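Local coordinates for malonyl CoA-acyl carrier protein transacylase (Synechocystis sp. PCC 6803 substr. Kazusa, PDB 4RR5) that catalyses the transfer of the malonyl group from malonyl-CoA to holo-acyl carrier protein, a step that feeds fatty acid biosynthesis, at residues T212-S217 with P223-D228; S93-Y96 with V100-F103; G86-E91 with I235-G240. All blocks are in the same frame, centred on the assembly; numbering follows the deposited sequence.

Interaction 1. Residues T212-S217 with P223-D228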
ATOM      1  N   THR A 212     -11.525  -6.430 -13.616  1.00 35.08           N
ATOM      2  CA  THR A 212     -12.670  -7.309 -13.470  1.00 31.01           C
ATOM      3  C   THR A 212     -13.554  -6.907 -12.283  1.00 33.16           C
ATOM      4  O   THR A 212     -14.673  -7.402 -12.141  1.00 32.36           O
ATOM      5  CB  THR A 212     -12.185  -8.736 -13.301  1.00 26.57           C
ATOM      6  OG1 THR A 212     -11.499  -8.830 -12.057  1.00 30.62           O
ATOM      7  CG2 THR A 212     -11.188  -9.055 -14.374  1.00 23.38           C
ATOM      8  N   VAL A 213     -13.035  -6.031 -11.420  1.00 34.78           N
ATOM      9  CA  VAL A 213     -13.829  -5.380 -10.371  1.00 29.17           C
ATOM     10  C   VAL A 213     -13.369  -3.919 -10.209  1.00 35.94           C
ATOM     11  O   VAL A 213     -12.306  -3.528 -10.711  1.00 33.26           O
ATOM     12  CB  VAL A 213     -13.732  -6.118  -9.013  1.00 32.63           C
ATOM     13  CG1 VAL A 213     -14.385  -7.472  -9.088  1.00 37.92           C
ATOM     14  CG2 VAL A 213     -12.309  -6.261  -8.582  1.00 31.53           C
ATOM     15  N   PRO A 214     -14.181  -3.093  -9.536  1.00 39.64           N
ATOM     16  CA  PRO A 214     -13.747  -1.704  -9.346  1.00 34.11           C
ATOM     17  C   PRO A 214     -12.494  -1.580  -8.488  1.00 36.69           C
ATOM     18  O   PRO A 214     -12.426  -2.172  -7.407  1.00 36.67           O
ATOM     19  CB  PRO A 214     -14.944  -1.052  -8.639  1.00 36.63           C
ATOM     20  CG  PRO A 214     -16.109  -1.860  -9.064  1.00 41.71           C
ATOM     21  CD  PRO A 214     -15.598  -3.278  -9.178  1.00 40.56           C
ATOM     22  N   VAL A 215     -11.521  -0.817  -8.984  1.00 34.15           N
ATOM     23  CA  VAL A 215     -10.337  -0.434  -8.227  1.00 29.99           C
ATOM     24  C   VAL A 215     -10.485   0.995  -7.730  1.00 29.72           C
ATOM     25  O   VAL A 215     -10.797   1.890  -8.523  1.00 30.81           O
ATOM     26  CB  VAL A 215      -9.063  -0.533  -9.098  1.00 33.21           C
ATOM     27  CG1 VAL A 215      -7.789  -0.380  -8.247  1.00 20.24           C
ATOM     28  CG2 VAL A 215      -9.066  -1.833  -9.896  1.00 27.42           C
ATOM     29  N   LEU A 216     -10.270   1.223  -6.436  1.00 26.08           N
ATOM     30  CA  LEU A 216     -10.216   2.596  -5.918  1.00 27.41           C
ATOM     31  C   LEU A 216      -8.766   3.026  -5.694  1.00 25.66           C
ATOM     32  O   LEU A 216      -8.130   2.616  -4.727  1.00 22.32           O
ATOM     33  CB  LEU A 216     -11.019   2.743  -4.619  1.00 23.50           C
ATOM     34  CG  LEU A 216     -12.549   2.654  -4.715  1.00 24.67           C
ATOM     35  CD1 LEU A 216     -13.050   1.266  -5.126  1.00 22.97           C
ATOM     36  CD2 LEU A 216     -13.183   3.077  -3.403  1.00 29.21           C
ATOM     37  N   SER A 217      -8.254   3.874  -6.579  1.00 23.95           N
ATOM     38  CA  SER A 217      -6.842   4.229  -6.540  1.00 24.58           C
ATOM     39  C   SER A 217      -6.453   5.350  -5.558  1.00 28.85           C
ATOM     40  O   SER A 217      -7.243   6.251  -5.267  1.00 27.43           O
ATOM     41  CB  SER A 217      -6.400   4.595  -7.939  1.00 21.50           C
ATOM     42  OG  SER A 217      -6.812   3.573  -8.826  1.00 22.82           O
ATOM     43  N   PRO A 223     -14.296   4.800  -7.676  1.00 30.39           N
ATOM     44  CA  PRO A 223     -14.259   3.480  -8.311  1.00 30.36           C
ATOM     45  C   PRO A 223     -14.134   3.585  -9.814  1.00 29.03           C
ATOM     46  O   PRO A 223     -14.872   4.365 -10.400  1.00 33.41           O
ATOM     47  CB  PRO A 223     -15.612   2.866  -7.927  1.00 32.01           C
ATOM     48  CG  PRO A 223     -16.038   3.607  -6.703  1.00 31.09           C
ATOM     49  CD  PRO A 223     -15.497   4.994  -6.848  1.00 27.57           C
ATOM     50  N   THR A 224     -13.214   2.840 -10.416  1.00 29.65           N
ATOM     51  CA  THR A 224     -13.199   2.684 -11.869  1.00 30.78           C
ATOM     52  C   THR A 224     -12.589   1.355 -12.284  1.00 31.34           C
ATOM     53  O   THR A 224     -11.966   0.678 -11.484  1.00 34.36           O
ATOM     54  CB  THR A 224     -12.428   3.795 -12.588  1.00 31.61           C
ATOM     55  OG1 THR A 224     -12.390   3.488 -13.991  1.00 37.62           O
ATOM     56  CG2 THR A 224     -11.012   3.885 -12.081  1.00 27.87           C
ATOM     57  N   GLN A 225     -12.769   0.986 -13.545  1.00 34.30           N
ATOM     58  CA  GLN A 225     -12.237  -0.275 -14.039  1.00 31.49           C
ATOM     59  C   GLN A 225     -11.504  -0.124 -15.345  1.00 31.61           C
ATOM     60  O   GLN A 225     -10.996  -1.104 -15.886  1.00 32.78           O
ATOM     61  CB  GLN A 225     -13.349  -1.288 -14.208  1.00 29.88           C
ATOM     62  CG  GLN A 225     -14.027  -1.615 -12.923  1.00 35.57           C
ATOM     63  CD  GLN A 225     -15.064  -2.685 -13.090  1.00 37.52           C
ATOM     64  OE1 GLN A 225     -16.120  -2.636 -12.465  1.00 41.41           O
ATOM     65  NE2 GLN A 225     -14.768  -3.672 -13.931  1.00 35.33           N
ATOM     66  N   ASN A 226     -11.459   1.102 -15.859  1.00 32.67           N
ATOM     67  CA  ASN A 226     -10.740   1.377 -17.095  1.00 35.20           C
ATOM     68  C   ASN A 226      -9.215   1.239 -16.921  1.00 37.55           C
ATOM     69  O   ASN A 226      -8.607   1.876 -16.047  1.00 32.50           O
ATOM     70  CB  ASN A 226     -11.098   2.774 -17.615  1.00 34.61           C
ATOM     71  CG  ASN A 226     -10.382   3.107 -18.902  1.00 34.87           C
ATOM     72  OD1 ASN A 226      -9.431   3.897 -18.921  1.00 33.96           O
ATOM     73  ND2 ASN A 226     -10.823   2.491 -19.992  1.00 39.35           N
ATOM     74  N   GLY A 227      -8.612   0.394 -17.755  1.00 36.98           N
ATOM     75  CA  GLY A 227      -7.200   0.092 -17.649  1.00 32.96           C
ATOM     76  C   GLY A 227      -6.330   1.323 -17.765  1.00 35.40           C
ATOM     77  O   GLY A 227      -5.311   1.453 -17.089  1.00 39.36           O
ATOM     78  N   ASP A 228      -6.739   2.250 -18.613  1.00 40.26           N
ATOM     79  CA  ASP A 228      -5.889   3.394 -18.914  1.00 40.80           C
ATOM     80  C   ASP A 228      -6.015   4.497 -17.866  1.00 32.90           C
ATOM     81  O   ASP A 228      -5.046   5.199 -17.570  1.00 29.51           O
ATOM     82  CB  ASP A 228      -6.213   3.926 -20.308  1.00 38.23           C
ATOM     83  CG  ASP A 228      -5.635   3.055 -21.396  1.00 39.38           C
ATOM     84  OD1 ASP A 228      -4.519   2.523 -21.207  1.00 38.01           O
ATOM     85  OD2 ASP A 228      -6.314   2.874 -22.426  1.00 44.71           O
TER
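Val215 and Thr224 face each other as an antiparallel hydrogen-bonded pair. Val215 N donates to Thr224 O at 2.9 Å with an N-H...O angle of 161°, and Thr224 N returns a longer bond of 3.2 Å to Val215 O. Apolar contacts flank this pair. Pro214 CB meets Pro223 CB at 4.0 Å, and the same Pro223 ring also touches Leu216, whose CD1 lies 4.1 Å from Pro223 CG.

The amide chain of Gln225 runs beside Pro214, the two side chains pointing the same way. Gln225 CG sits 3.4 Å from Val213 O, and Gln225 OE1 reaches Pro214 CD at the same separation. With CG anti to the carbonyl carbon (chi1 -62°) and the chain extended beyond it, the amide is carried along the 212-214 backbone, where NE2 finds its hydrogen-bond partner in Ala211 O. Shortening Gln225 to an alanine is likely to cost Ala211 O its side-chain donor and open a gap against the Pro214 ring.

Further out, Thr224 OG1, anti to its own backbone N (chi1 176°), accepts from Asn226 N at 3.2 Å and closes an ST turn. This leads into the N-cap of helix 227-235, where Asn226 OD1 takes a weak bond from Asp228 N and another hydrogen bond from Arg229 N. Val215 and Thr224 project from the same face of the strand pair onto Leu230 of that helix, while backbone hydrogen bonds between Val84 and both Pro214 and Leu216 join this segment to strand 83-86.

Two backbone bonds thus fix the pairing between the strands, while the proline and leucine contacts are purely van der Waals, and the side-chain oxygens of Thr224 and Asn226 serve the turn into the following helix.

Interaction 2. Residues S93-Y96 with V100-F103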
ATOM      1  N   SER A  93      -0.808  -4.816  -5.628  1.00 16.09           N
ATOM      2  CA  SER A  93      -1.465  -6.056  -5.272  1.00 17.74           C
ATOM      3  C   SER A  93      -2.937  -5.998  -5.672  1.00 19.79           C
ATOM      4  O   SER A  93      -3.488  -6.976  -6.187  1.00 16.28           O
ATOM      5  CB  SER A  93      -1.327  -6.338  -3.773  1.00 18.18           C
ATOM      6  OG  SER A  93       0.028  -6.278  -3.351  1.00 19.40           O
ATOM      7  N   ALA A  94      -3.574  -4.856  -5.427  1.00 20.26           N
ATOM      8  CA  ALA A  94      -4.972  -4.682  -5.801  1.00 19.95           C
ATOM      9  C   ALA A  94      -5.141  -4.802  -7.322  1.00 19.76           C
ATOM     10  O   ALA A  94      -6.037  -5.489  -7.811  1.00 23.24           O
ATOM     11  CB  ALA A  94      -5.489  -3.341  -5.299  1.00 21.57           C
ATOM     12  N   LEU A  95      -4.261  -4.145  -8.065  1.00 20.35           N
ATOM     13  CA  LEU A  95      -4.284  -4.201  -9.523  1.00 22.20           C
ATOM     14  C   LEU A  95      -4.108  -5.628 -10.065  1.00 25.92           C
ATOM     15  O   LEU A  95      -4.768  -6.016 -11.030  1.00 31.68           O
ATOM     16  CB  LEU A  95      -3.205  -3.287 -10.093  1.00 20.17           C
ATOM     17  CG  LEU A  95      -3.494  -1.788  -9.899  1.00 25.48           C
ATOM     18  CD1 LEU A  95      -2.330  -0.931 -10.404  1.00 18.10           C
ATOM     19  CD2 LEU A  95      -4.827  -1.382 -10.585  1.00 22.41           C
ATOM     20  N   TYR A  96      -3.226  -6.408  -9.444  1.00 24.29           N
ATOM     21  CA  TYR A  96      -3.032  -7.793  -9.849  1.00 25.08           C
ATOM     22  C   TYR A  96      -4.277  -8.591  -9.527  1.00 21.37           C
ATOM     23  O   TYR A  96      -4.688  -9.454 -10.293  1.00 22.47           O
ATOM     24  CB  TYR A  96      -1.812  -8.441  -9.160  1.00 21.14           C
ATOM     25  CG  TYR A  96      -1.925  -9.953  -9.156  1.00 21.91           C
ATOM     26  CD1 TYR A  96      -1.656 -10.693 -10.308  1.00 24.24           C
ATOM     27  CD2 TYR A  96      -2.360 -10.641  -8.022  1.00 17.88           C
ATOM     28  CE1 TYR A  96      -1.793 -12.073 -10.324  1.00 21.40           C
ATOM     29  CE2 TYR A  96      -2.497 -12.016  -8.036  1.00 19.06           C
ATOM     30  CZ  TYR A  96      -2.205 -12.729  -9.183  1.00 18.89           C
ATOM     31  OH  TYR A  96      -2.337 -14.103  -9.189  1.00 20.32           O
ATOM     32  N   VAL A 100      -5.528  -6.551 -13.962  1.00 28.12           N
ATOM     33  CA  VAL A 100      -5.001  -5.442 -14.741  1.00 27.07           C
ATOM     34  C   VAL A 100      -3.671  -5.815 -15.381  1.00 28.18           C
ATOM     35  O   VAL A 100      -3.389  -5.447 -16.525  1.00 30.51           O
ATOM     36  CB  VAL A 100      -4.857  -4.199 -13.856  1.00 25.95           C
ATOM     37  CG1 VAL A 100      -4.121  -3.104 -14.578  1.00 21.26           C
ATOM     38  CG2 VAL A 100      -6.240  -3.734 -13.403  1.00 24.14           C
ATOM     39  N   PHE A 101      -2.855  -6.544 -14.625  1.00 24.67           N
ATOM     40  CA  PHE A 101      -1.662  -7.192 -15.161  1.00 27.70           C
ATOM     41  C   PHE A 101      -1.487  -8.506 -14.439  1.00 31.38           C
ATOM     42  O   PHE A 101      -2.060  -8.698 -13.358  1.00 25.79           O
ATOM     43  CB  PHE A 101      -0.405  -6.335 -15.007  1.00 26.68           C
ATOM     44  CG  PHE A 101      -0.277  -5.673 -13.668  1.00 29.50           C
ATOM     45  CD1 PHE A 101      -0.077  -6.420 -12.520  1.00 27.87           C
ATOM     46  CD2 PHE A 101      -0.348  -4.289 -13.559  1.00 28.44           C
ATOM     47  CE1 PHE A 101       0.041  -5.801 -11.279  1.00 27.87           C
ATOM     48  CE2 PHE A 101      -0.240  -3.666 -12.326  1.00 30.88           C
ATOM     49  CZ  PHE A 101      -0.036  -4.427 -11.177  1.00 26.81           C
ATOM     50  N   ASP A 102      -0.692  -9.402 -15.022  1.00 29.12           N
ATOM     51  CA  ASP A 102      -0.455 -10.703 -14.409  1.00 28.51           C
ATOM     52  C   ASP A 102       0.549 -10.605 -13.260  1.00 27.98           C
ATOM     53  O   ASP A 102       1.192  -9.564 -13.050  1.00 27.77           O
ATOM     54  CB  ASP A 102       0.022 -11.723 -15.452  1.00 27.42           C
ATOM     55  CG  ASP A 102       1.229 -11.242 -16.254  1.00 30.48           C
ATOM     56  OD1 ASP A 102       2.047 -10.459 -15.737  1.00 29.91           O
ATOM     57  OD2 ASP A 102       1.367 -11.658 -17.420  1.00 35.85           O
ATOM     58  N   PHE A 103       0.684 -11.710 -12.534  1.00 30.30           N
ATOM     59  CA  PHE A 103       1.594 -11.787 -11.402  1.00 25.07           C
ATOM     60  C   PHE A 103       2.993 -11.262 -11.742  1.00 29.01           C
ATOM     61  O   PHE A 103       3.464 -10.309 -11.118  1.00 29.16           O
ATOM     62  CB  PHE A 103       1.673 -13.227 -10.888  1.00 25.31           C
ATOM     63  CG  PHE A 103       2.622 -13.395  -9.749  1.00 26.98           C
ATOM     64  CD1 PHE A 103       2.366 -12.779  -8.529  1.00 25.67           C
ATOM     65  CD2 PHE A 103       3.788 -14.124  -9.905  1.00 25.39           C
ATOM     66  CE1 PHE A 103       3.253 -12.896  -7.474  1.00 23.31           C
ATOM     67  CE2 PHE A 103       4.686 -14.249  -8.863  1.00 26.83           C
ATOM     68  CZ  PHE A 103       4.424 -13.635  -7.641  1.00 27.71           C
TER
HETATM   69  O   HOH W   1      -3.903 -10.503 -12.976  1.00 28.32           O
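Val100 N donates to Leu95 O at 3.1 Å, with an N-H...O angle of 156°, a backbone bond made where helix 90-97 gives way to the following loop. The valine side chain turns back over the same carbonyl: its CB is 3.4 Å from Leu95 O, and CG2 goes on to meet Leu95 CD2 at 3.9 Å, the two branched side chains crossing at a slant.

Phe101 follows, its CG standing between the backbone N and the carbonyl carbon (chi1 43°), which turns the ring back to the helix so that its far end does the touching. Phe101 CZ comes within 3.5 Å of Leu95 CB, and Phe101 CE1 approaches Tyr96 CB. The backbone of Phe101 is tied in by solvent, since one water donates both to Phe101 O, at 2.6 Å, and to Tyr96 O.

At Asp102 the backbone carbon lies at the edge of the Tyr96 ring, near its plane. Asp102 is also the N-cap of helix 103-119: its side chain caps a backbone N of that helix, and OD1 is hydrogen-bonded to Thr105 OG1. Phe103 then brings its backbone N to 3.3 Å from Tyr96 CE1 and its CB to 3.7 Å from the same ring atom.

The contact is therefore a short turn joining helices 90-97 and 103-119. Helix 56-76 packs on Tyr96 and Phe103 and supplies Asp72, whose OD2 is hydrogen-bonded to Tyr96 OH; Leu95 and Val100 instead rest on helix 227-235, and the Phe101 ring meets Phe208 edge-to-face.

Interaction 3. Residues G86-E91 with I235-G240. With ACT (acetate ion), chain B.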
ATOM      1  N   GLY A  86      -5.588  -0.659  -2.411  1.00 22.46           N
ATOM      2  CA  GLY A  86      -4.350  -1.019  -1.750  1.00 18.53           C
ATOM      3  C   GLY A  86      -3.592   0.216  -1.344  1.00 17.62           C
ATOM      4  O   GLY A  86      -3.642   1.228  -2.026  1.00 20.73           O
ATOM      5  N   HIS A  87      -2.889   0.141  -0.228  1.00 18.93           N
ATOM      6  CA  HIS A  87      -2.222   1.316   0.300  1.00 21.13           C
ATOM      7  C   HIS A  87      -0.806   1.439  -0.241  1.00 20.71           C
ATOM      8  O   HIS A  87       0.088   0.679   0.145  1.00 23.07           O
ATOM      9  CB  HIS A  87      -2.212   1.290   1.833  1.00 20.12           C
ATOM     10  CG  HIS A  87      -1.911   2.618   2.453  1.00 20.88           C
ATOM     11  ND1 HIS A  87      -0.661   3.204   2.390  1.00 20.41           N
ATOM     12  CD2 HIS A  87      -2.699   3.480   3.139  1.00 21.00           C
ATOM     13  CE1 HIS A  87      -0.695   4.370   3.013  1.00 20.45           C
ATOM     14  NE2 HIS A  87      -1.919   4.560   3.479  1.00 18.78           N
ATOM     15  N   SER A  88      -0.620   2.418  -1.123  1.00 20.53           N
ATOM     16  CA  SER A  88       0.641   2.664  -1.821  1.00 23.26           C
ATOM     17  C   SER A  88       1.065   1.416  -2.599  1.00 23.50           C
ATOM     18  O   SER A  88       0.493   1.125  -3.655  1.00 21.80           O
ATOM     19  CB  SER A  88       1.735   3.102  -0.847  1.00 19.55           C
ATOM     20  OG  SER A  88       2.727   3.869  -1.513  1.00 19.74           O
ATOM     21  N   LEU A  89       2.064   0.694  -2.084  1.00 24.09           N
ATOM     22  CA  LEU A  89       2.474  -0.595  -2.648  1.00 21.43           C
ATOM     23  C   LEU A  89       1.253  -1.522  -2.818  1.00 23.69           C
ATOM     24  O   LEU A  89       1.120  -2.217  -3.839  1.00 22.35           O
ATOM     25  CB  LEU A  89       3.548  -1.245  -1.760  1.00 19.67           C
ATOM     26  CG  LEU A  89       4.077  -2.673  -2.016  1.00 20.16           C
ATOM     27  CD1 LEU A  89       3.090  -3.762  -1.527  1.00 13.88           C
ATOM     28  CD2 LEU A  89       4.495  -2.905  -3.485  1.00 17.53           C
ATOM     29  N   GLY A  90       0.363  -1.514  -1.825  1.00 19.30           N
ATOM     30  CA  GLY A  90      -0.862  -2.290  -1.886  1.00 21.44           C
ATOM     31  C   GLY A  90      -1.634  -2.188  -3.197  1.00 20.41           C
ATOM     32  O   GLY A  90      -2.251  -3.164  -3.639  1.00 17.80           O
ATOM     33  N   GLU A  91      -1.599  -1.006  -3.815  1.00 22.22           N
ATOM     34  CA  GLU A  91      -2.325  -0.751  -5.059  1.00 19.77           C
ATOM     35  C   GLU A  91      -1.909  -1.746  -6.136  1.00 19.96           C
ATOM     36  O   GLU A  91      -2.749  -2.217  -6.904  1.00 21.32           O
ATOM     37  CB  GLU A  91      -2.083   0.689  -5.543  1.00 20.84           C
ATOM     38  CG  GLU A  91      -2.928   1.134  -6.769  1.00 21.01           C
ATOM     39  CD  GLU A  91      -3.314   2.614  -6.684  1.00 24.58           C
ATOM     40  OE1 GLU A  91      -3.041   3.366  -7.648  1.00 19.94           O
ATOM     41  OE2 GLU A  91      -3.869   3.028  -5.633  1.00 21.57           O
ATOM     42  N   ILE A 235       0.543   5.999 -12.247  1.00 28.67           N
ATOM     43  CA  ILE A 235       1.661   6.855 -12.634  1.00 27.86           C
ATOM     44  C   ILE A 235       1.736   8.101 -11.764  1.00 26.20           C
ATOM     45  O   ILE A 235       2.825   8.572 -11.432  1.00 25.93           O
ATOM     46  CB  ILE A 235       1.554   7.262 -14.126  1.00 31.33           C
ATOM     47  CG1 ILE A 235       1.993   6.089 -15.012  1.00 26.80           C
ATOM     48  CG2 ILE A 235       2.384   8.523 -14.424  1.00 28.60           C
ATOM     49  CD1 ILE A 235       1.816   6.339 -16.470  1.00 27.39           C
ATOM     50  N   GLN A 236       0.576   8.615 -11.368  1.00 23.68           N
ATOM     51  CA  GLN A 236       0.511   9.781 -10.498  1.00 24.44           C
ATOM     52  C   GLN A 236       0.770   9.467  -9.011  1.00 26.55           C
ATOM     53  O   GLN A 236       0.977  10.371  -8.200  1.00 25.63           O
ATOM     54  CB  GLN A 236      -0.849  10.451 -10.659  1.00 23.05           C
ATOM     55  CG  GLN A 236      -0.989  11.169 -11.988  1.00 29.26           C
ATOM     56  CD  GLN A 236      -2.422  11.536 -12.314  1.00 33.49           C
ATOM     57  OE1 GLN A 236      -3.327  11.328 -11.508  1.00 39.06           O
ATOM     58  NE2 GLN A 236      -2.637  12.088 -13.502  1.00 36.09           N
ATOM     59  N   GLN A 237       0.788   8.185  -8.659  1.00 27.40           N
ATOM     60  CA  GLN A 237       0.750   7.802  -7.256  1.00 25.63           C
ATOM     61  C   GLN A 237       2.022   8.144  -6.495  1.00 24.69           C
ATOM     62  O   GLN A 237       1.970   8.477  -5.315  1.00 22.55           O
ATOM     63  CB  GLN A 237       0.480   6.309  -7.132  1.00 25.27           C
ATOM     64  CG  GLN A 237       0.373   5.816  -5.701  1.00 25.62           C
ATOM     65  CD  GLN A 237       0.714   4.362  -5.596  1.00 22.88           C
ATOM     66  OE1 GLN A 237       1.740   3.922  -6.130  1.00 24.98           O
ATOM     67  NE2 GLN A 237      -0.144   3.595  -4.930  1.00 17.15           N
ATOM     68  N   MET A 238       3.165   8.066  -7.164  1.00 20.81           N
ATOM     69  CA  MET A 238       4.402   8.129  -6.422  1.00 24.27           C
ATOM     70  C   MET A 238       4.692   9.531  -5.887  1.00 26.63           C
ATOM     71  O   MET A 238       5.337   9.675  -4.841  1.00 31.34           O
ATOM     72  CB  MET A 238       5.567   7.639  -7.277  1.00 29.42           C
ATOM     73  CG  MET A 238       6.843   7.488  -6.461  1.00 30.50           C
ATOM     74  SD  MET A 238       8.267   7.000  -7.420  1.00 36.19           S
ATOM     75  CE  MET A 238       7.762   5.352  -7.916  1.00 27.79           C
ATOM     76  N   THR A 239       4.223  10.558  -6.594  1.00 25.69           N
ATOM     77  CA  THR A 239       4.422  11.946  -6.160  1.00 27.92           C
ATOM     78  C   THR A 239       3.206  12.506  -5.430  1.00 28.64           C
ATOM     79  O   THR A 239       3.234  13.625  -4.904  1.00 29.37           O
ATOM     80  CB  THR A 239       4.730  12.866  -7.336  1.00 25.42           C
ATOM     81  OG1 THR A 239       3.731  12.679  -8.350  1.00 25.70           O
ATOM     82  CG2 THR A 239       6.105  12.560  -7.901  1.00 26.59           C
ATOM     83  N   GLY A 240       2.147  11.710  -5.391  1.00 25.52           N
ATOM     84  CA  GLY A 240       0.874  12.167  -4.897  1.00 22.05           C
ATOM     85  C   GLY A 240       0.505  11.521  -3.597  1.00 24.57           C
ATOM     86  O   GLY A 240       1.133  10.553  -3.171  1.00 26.33           O
TER
HETATM   87  C   ACT B 301       5.822   3.417   0.045  1.00 36.66           C
HETATM   88  O   ACT B 301       5.109   2.683  -0.704  1.00 28.61           O
HETATM   89  OXT ACT B 301       6.928   2.949   0.422  1.00 34.63           O
HETATM   90  CH3 ACT B 301       5.396   4.792   0.495  1.00 34.68           C
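The turn that carries Ser88, assigned as an active-site residue by similarity, is met here by the side chain of Gln237. Gln237 NE2 donates to Ser88 O at 2.9 Å with an N-H...O angle of 147°. The donor comes in well to the side of the carbonyl, at a C=O...N angle of 106° and tilted from its plane. Glu91 N reaches the same oxygen, Ser88 O, from the opposite face, at 3.0 Å, so two donors grip it.

With CG anti to the backbone N and an extended chain beyond, Gln237 spans the distance to the turn and lays its amide nitrogen over the base of Glu91, Gln237 NE2 being 3.5 Å from Glu91 CB. The glutamate approaches from the opposite direction, its carboxylate inclined to that amide.

Gly86, Ser88 and Gly90 fit the GxSxG pattern of a nucleophile elbow, the sharp strand-to-helix turn expected in this acyltransferase family. The chain makes a type II' turn from His87 to Gly90, closed by Gly90 N to His87 O at 3.0 Å, and Ser88 takes the positive phi of 58° that the elbow demands. A CB on Gly86 or Gly90 would run into the turn itself.

Ser88 OG is hydrogen-bonded to His188 NE2, the other active-site residue assigned by similarity, and to Arg113 NH2, and donates to an acetate oxygen at 2.8 Å. The acetate, probably from the crystallisation liquor, also bonds to Arg113 NH1, while Arg113 NH2 holds Gln237 OE1. Asn218 ties the two segments together, its OD1 bonding to both Ser88 N and Gln237 NE2 and its backbone N to Glu91 OE2.

How the interactions relate
Along the chain, strand 83-86 leads into the turn at 86-91, where interaction 3 opens. Helix 90-97 follows directly, and interaction 2 closes the short connection from it to helix 103-119. More than a hundred residues later, interaction 1 closes the hairpin of strands 215-217 and 223-224 before helix 227-235; only then does 235-240 return to the turn and complete interaction 3. Interactions 1 and 2 are thus successive small loops enclosed by one large one, and none cross. Helix 90-97 is common to interactions 2 and 3, and it packs against the hairpin as well: Leu95 touches Val215, while Glu91 touches Ser217.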